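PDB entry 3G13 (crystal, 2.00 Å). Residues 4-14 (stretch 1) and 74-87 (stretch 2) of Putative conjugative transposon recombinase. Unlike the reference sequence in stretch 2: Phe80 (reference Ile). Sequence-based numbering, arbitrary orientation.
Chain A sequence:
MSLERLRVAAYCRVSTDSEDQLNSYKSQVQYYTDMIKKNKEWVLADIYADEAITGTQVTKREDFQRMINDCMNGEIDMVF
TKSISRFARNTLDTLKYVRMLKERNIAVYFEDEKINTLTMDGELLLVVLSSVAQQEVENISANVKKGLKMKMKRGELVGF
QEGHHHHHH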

# COMPACT_ATOMS: atom_id res chain seq x y z
N GLU A 4 -15.86 -23.02 -22.02
CA GLU A 4 -14.90 -24.05 -21.57
C GLU A 4 -13.58 -23.39 -21.07
O GLU A 4 -13.39 -23.18 -19.86
CB GLU A 4 -14.61 -25.14 -22.63
CG GLU A 4 -13.92 -24.63 -23.92
CD GLU A 4 -13.96 -25.62 -25.05
OE1 GLU A 4 -13.56 -26.79 -24.83
OE2 GLU A 4 -14.36 -25.22 -26.17
N ARG A 5 -12.71 -23.02 -22.00
CA ARG A 5 -11.38 -22.54 -21.68
C ARG A 5 -11.37 -21.19 -20.96
O ARG A 5 -12.21 -20.33 -21.18
CB ARG A 5 -10.49 -22.54 -22.92
CG ARG A 5 -10.23 -23.96 -23.46
CD ARG A 5 -9.34 -23.93 -24.69
NE ARG A 5 -10.06 -23.36 -25.83
CZ ARG A 5 -9.51 -22.97 -26.97
NH1 ARG A 5 -8.19 -23.05 -27.15
NH2 ARG A 5 -10.29 -22.46 -27.93
N LEU A 6 -10.38 -21.02 -20.08
CA LEU A 6 -10.20 -19.74 -19.44
C LEU A 6 -9.71 -18.74 -20.48
O LEU A 6 -8.75 -19.01 -21.19
CB LEU A 6 -9.21 -19.87 -18.27
CG LEU A 6 -9.02 -18.63 -17.39
CD1 LEU A 6 -10.16 -18.49 -16.36
CD2 LEU A 6 -7.64 -18.64 -16.66
N ARG A 7 -10.38 -17.58 -20.56
CA ARG A 7 -10.04 -16.53 -21.53
C ARG A 7 -9.00 -15.60 -20.92
O ARG A 7 -9.25 -14.89 -19.93
CB ARG A 7 -11.29 -15.78 -22.03
CG ARG A 7 -12.28 -16.68 -22.87
CD ARG A 7 -13.26 -15.86 -23.72
NE ARG A 7 -12.60 -15.01 -24.74
CZ ARG A 7 -12.18 -15.41 -25.95
NH1 ARG A 7 -12.34 -16.65 -26.38
NH2 ARG A 7 -11.60 -14.53 -26.74
N VAL A 8 -7.81 -15.63 -21.49
CA VAL A 8 -6.67 -14.95 -20.90
C VAL A 8 -6.22 -13.79 -21.77
O VAL A 8 -5.98 -13.95 -22.97
CB VAL A 8 -5.50 -15.93 -20.62
CG1 VAL A 8 -4.34 -15.21 -19.90
CG2 VAL A 8 -6.01 -17.11 -19.75
N ALA A 9 -6.11 -12.61 -21.18
CA ALA A 9 -5.52 -11.46 -21.88
C ALA A 9 -4.17 -11.05 -21.26
O ALA A 9 -3.81 -11.52 -20.16
CB ALA A 9 -6.50 -10.27 -21.82
N ALA A 10 -3.45 -10.15 -21.94
CA ALA A 10 -2.26 -9.50 -21.35
C ALA A 10 -2.39 -8.02 -21.56
O ALA A 10 -2.84 -7.60 -22.63
CB ALA A 10 -0.96 -10.01 -21.97
N TYR A 11 -2.02 -7.25 -20.54
CA TYR A 11 -1.86 -5.81 -20.68
C TYR A 11 -0.41 -5.35 -20.65
O TYR A 11 0.32 -5.65 -19.70
CB TYR A 11 -2.71 -5.02 -19.67
CG TYR A 11 -2.55 -3.55 -19.97
CD1 TYR A 11 -3.22 -2.97 -21.06
CD2 TYR A 11 -1.64 -2.76 -19.25
CE1 TYR A 11 -3.04 -1.65 -21.40
CE2 TYR A 11 -1.46 -1.41 -19.57
CZ TYR A 11 -2.17 -0.87 -20.67
OH TYR A 11 -2.03 0.44 -21.03
N CYS A 12 0.01 -4.62 -21.68
CA CYS A 12 1.41 -4.23 -21.85
C CYS A 12 1.62 -2.72 -21.88
O CYS A 12 0.80 -1.98 -22.47
CB CYS A 12 2.00 -4.80 -23.16
SG CYS A 12 1.65 -6.56 -23.48
N ARG A 13 2.70 -2.27 -21.26
CA ARG A 13 3.21 -0.93 -21.46
C ARG A 13 4.39 -1.04 -22.42
O ARG A 13 5.31 -1.83 -22.16
CB ARG A 13 3.64 -0.28 -20.15
CG ARG A 13 4.09 1.16 -20.31
CD ARG A 13 4.39 1.80 -18.96
NE ARG A 13 5.61 1.24 -18.39
CZ ARG A 13 5.93 1.28 -17.11
NH1 ARG A 13 5.11 1.85 -16.22
NH2 ARG A 13 7.06 0.74 -16.71
N VAL A 14 4.33 -0.30 -23.53
CA VAL A 14 5.36 -0.36 -24.59
C VAL A 14 6.36 0.77 -24.42
O VAL A 14 5.98 1.94 -24.31
CB VAL A 14 4.75 -0.28 -26.04
CG1 VAL A 14 5.87 -0.20 -27.10
CG2 VAL A 14 3.88 -1.47 -26.31
N GLY A 74 -17.48 -9.58 -20.96
CA GLY A 74 -17.34 -11.02 -20.70
C GLY A 74 -16.33 -11.75 -21.57
O GLY A 74 -16.35 -12.99 -21.66
N GLU A 75 -15.43 -11.01 -22.20
CA GLU A 75 -14.43 -11.62 -23.10
C GLU A 75 -13.17 -12.12 -22.39
O GLU A 75 -12.36 -12.83 -22.99
CB GLU A 75 -14.05 -10.65 -24.21
CG GLU A 75 -15.10 -10.56 -25.28
CD GLU A 75 -14.93 -9.36 -26.18
OE1 GLU A 75 -13.76 -8.99 -26.50
OE2 GLU A 75 -15.96 -8.78 -26.58
N ILE A 76 -12.99 -11.74 -21.12
CA ILE A 76 -11.70 -11.99 -20.43
C ILE A 76 -11.95 -12.49 -19.02
O ILE A 76 -12.77 -11.90 -18.30
CB ILE A 76 -10.84 -10.69 -20.39
CG1 ILE A 76 -10.50 -10.20 -21.81
CG2 ILE A 76 -9.55 -10.88 -19.52
CD1 ILE A 76 -9.92 -8.80 -21.87
N ASP A 77 -11.26 -13.57 -18.63
CA ASP A 77 -11.39 -14.15 -17.27
C ASP A 77 -10.21 -13.80 -16.39
O ASP A 77 -10.33 -13.74 -15.16
CB ASP A 77 -11.56 -15.68 -17.30
CG ASP A 77 -12.81 -16.13 -18.05
OD1 ASP A 77 -13.93 -15.64 -17.74
OD2 ASP A 77 -12.66 -17.01 -18.94
N MSE A 78 -9.06 -13.59 -17.02
CA MSE A 78 -7.82 -13.27 -16.33
C MSE A 78 -6.92 -12.41 -17.24
O MSE A 78 -6.71 -12.71 -18.42
CB MSE A 78 -7.10 -14.54 -15.82
CG MSE A 78 -5.84 -14.23 -14.99
SE MSE A 78 -5.06 -15.75 -14.05
CE MSE A 78 -5.23 -15.02 -12.27
N VAL A 79 -6.41 -11.34 -16.65
CA VAL A 79 -5.43 -10.45 -17.30
C VAL A 79 -4.06 -10.52 -16.69
O VAL A 79 -3.89 -10.26 -15.50
CB VAL A 79 -5.87 -8.95 -17.18
CG1 VAL A 79 -4.93 -8.05 -18.03
CG2 VAL A 79 -7.29 -8.79 -17.64
N PHE A 80 -3.05 -10.84 -17.50
CA PHE A 80 -1.66 -10.74 -17.07
C PHE A 80 -1.17 -9.32 -17.24
O PHE A 80 -1.48 -8.64 -18.24
CB PHE A 80 -0.74 -11.67 -17.88
CG PHE A 80 -0.79 -13.11 -17.44
CD1 PHE A 80 -1.47 -14.06 -18.20
CD2 PHE A 80 -0.16 -13.51 -16.26
CE1 PHE A 80 -1.51 -15.42 -17.80
CE2 PHE A 80 -0.20 -14.87 -15.84
CZ PHE A 80 -0.88 -15.82 -16.61
N THR A 81 -0.37 -8.86 -16.28
CA THR A 81 0.37 -7.63 -16.48
C THR A 81 1.66 -7.68 -15.67
O THR A 81 1.71 -8.31 -14.62
CB THR A 81 -0.52 -6.37 -16.24
OG1 THR A 81 0.12 -5.25 -16.84
CG2 THR A 81 -0.77 -6.10 -14.75
N LYS A 82 2.72 -7.02 -16.15
CA LYS A 82 4.04 -7.27 -15.59
C LYS A 82 4.13 -6.78 -14.14
O LYS A 82 4.73 -7.44 -13.30
CB LYS A 82 5.16 -6.67 -16.46
CG LYS A 82 6.58 -6.86 -15.86
CD LYS A 82 7.75 -6.68 -16.87
CE LYS A 82 9.12 -6.69 -16.18
NZ LYS A 82 9.38 -8.02 -15.50
N SER A 83 3.50 -5.65 -13.85
CA SER A 83 3.70 -5.01 -12.55
C SER A 83 2.51 -4.11 -12.27
O SER A 83 1.81 -3.65 -13.18
CB SER A 83 4.99 -4.17 -12.54
OG SER A 83 4.82 -3.05 -13.39
N ILE A 84 2.30 -3.82 -10.99
CA ILE A 84 1.32 -2.82 -10.60
C ILE A 84 1.57 -1.44 -11.28
O ILE A 84 0.62 -0.76 -11.67
CB ILE A 84 1.28 -2.66 -9.02
CG1 ILE A 84 0.56 -3.88 -8.40
CG2 ILE A 84 0.57 -1.38 -8.63
CD1 ILE A 84 0.88 -4.18 -6.92
N SER A 85 2.84 -1.05 -11.37
CA SER A 85 3.25 0.24 -11.95
C SER A 85 2.89 0.42 -13.44
O SER A 85 2.74 1.56 -13.92
CB SER A 85 4.74 0.45 -11.74
OG SER A 85 5.47 -0.56 -12.43
N ARG A 86 2.76 -0.70 -14.16
CA ARG A 86 2.31 -0.72 -15.57
C ARG A 86 0.81 -0.85 -15.68
O ARG A 86 0.21 -0.45 -16.68
CB ARG A 86 2.95 -1.89 -16.34
CG ARG A 86 4.45 -1.75 -16.58
CD ARG A 86 5.07 -3.05 -17.09
NE ARG A 86 6.53 -3.03 -16.96
CZ ARG A 86 7.39 -3.27 -17.96
NH1 ARG A 86 6.96 -3.55 -19.19
NH2 ARG A 86 8.70 -3.23 -17.72
N PHE A 87 0.19 -1.43 -14.66
CA PHE A 87 -1.26 -1.66 -14.71
C PHE A 87 -2.06 -0.35 -14.63
O PHE A 87 -3.07 -0.17 -15.31
CB PHE A 87 -1.69 -2.61 -13.59
CG PHE A 87 -3.17 -2.91 -13.56
CD1 PHE A 87 -3.74 -3.73 -14.54
CD2 PHE A 87 -3.98 -2.41 -12.53
CE1 PHE A 87 -5.12 -4.03 -14.50
CE2 PHE A 87 -5.34 -2.72 -12.48
CZ PHE A 87 -5.92 -3.52 -13.44
O HOH W 1 2.82 -6.50 -19.06
O HOH W 2 4.40 -4.42 -20.06
O HOH W 3 2.79 3.17 -16.45

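Two parallel strands, 6-14 and 78-81, run side by side at 29° and bury 885 Å² between their stretches, although at least 67 residues of sequence separate any touching pair. Gly74 makes no contact itself; it ends a helix in a Schellman motif, and its positive phi would jam a CB against the preceding carbonyl, so glycine fits the turn that leads into the interface. At Glu75 the backbone does the work: its O accepts a hydrogen bond from Arg7 NE at 2.8 Å, lying near the plane of the guanidinium as a good acceptor should. Ile76 supplies apolar filling, with CD1 3.7 Å from Ala9 CB; the methyl of Ala9 meets the end of the longer branch of Ile76.

Asp77 opens the pairing. Its CB points toward stretch 1, and with chi1 in m its OD2 accepts a nearly straight bond from Arg7 N at 2.9 Å, while Asp77 N returns one to Arg7 O at 2.7 Å. One short acidic side chain thus satisfies a strand NH before the regular ladder begins. Leu6 CD1 packs 3.3 Å from Asp77 CB, covering the aliphatic part of the aspartate. Arg7 O also takes a longer bond from Met78 N, 3.2 Å, and so serves two successive amides.

From here the ladder is regular. Met78 O accepts from Ala9 N at 2.8 Å, Ala9 O from Phe80 N at 2.8 Å, and Phe80 O from Tyr11 N at 2.7 Å. This is the parallel rule: a residue of one strand bonds to two residues flanking its partner on the other. Met78, a selenomethionine, shares a sheet face with Val8; its CB lies 4.2 Å from Leu6 CD2, but the end of its side chain leads away. Val79, beta-branched and so suited to a buried strand position, faces the other side with Ala9 and Tyr11, and its CG1 sits 4.1 Å from Tyr11 CB. Phe80, where the reference has Ile, returns to the face of Val8 and Ala10. Its ring edge meets Val8 CG1 at 3.5 Å from CE1, while Ala10, with only a methyl, approaches at 4.4 Å between the two CB atoms.

Thr81 closes the strand with its side chain: OG1 donates to Tyr11 O at 2.9 Å. Lys82 continues through water 1, which accepts from Lys82 N (3.0 Å) and donates to Tyr11 O (2.7 Å), so that carbonyl has two partners. Ser83 stands at the N-cap position of the next helix, and its OG donates to Ser85 OG at 2.7 Å.

The helix start then meets the far end of stretch 1. Water 3 joins Ser85 O (3.0 Å) to Arg13 NH1 (2.7 Å). Arg86 O lies 3.5 Å from Tyr11 CE2 at the ring edge. Arg13 and Arg86 pack despite like charge: Arg86 CG covers one guanidinium face, 3.4 Å from Arg13 CZ, and water 2 links Arg13 N (3.0 Å) to Arg86 NH1 (2.8 Å).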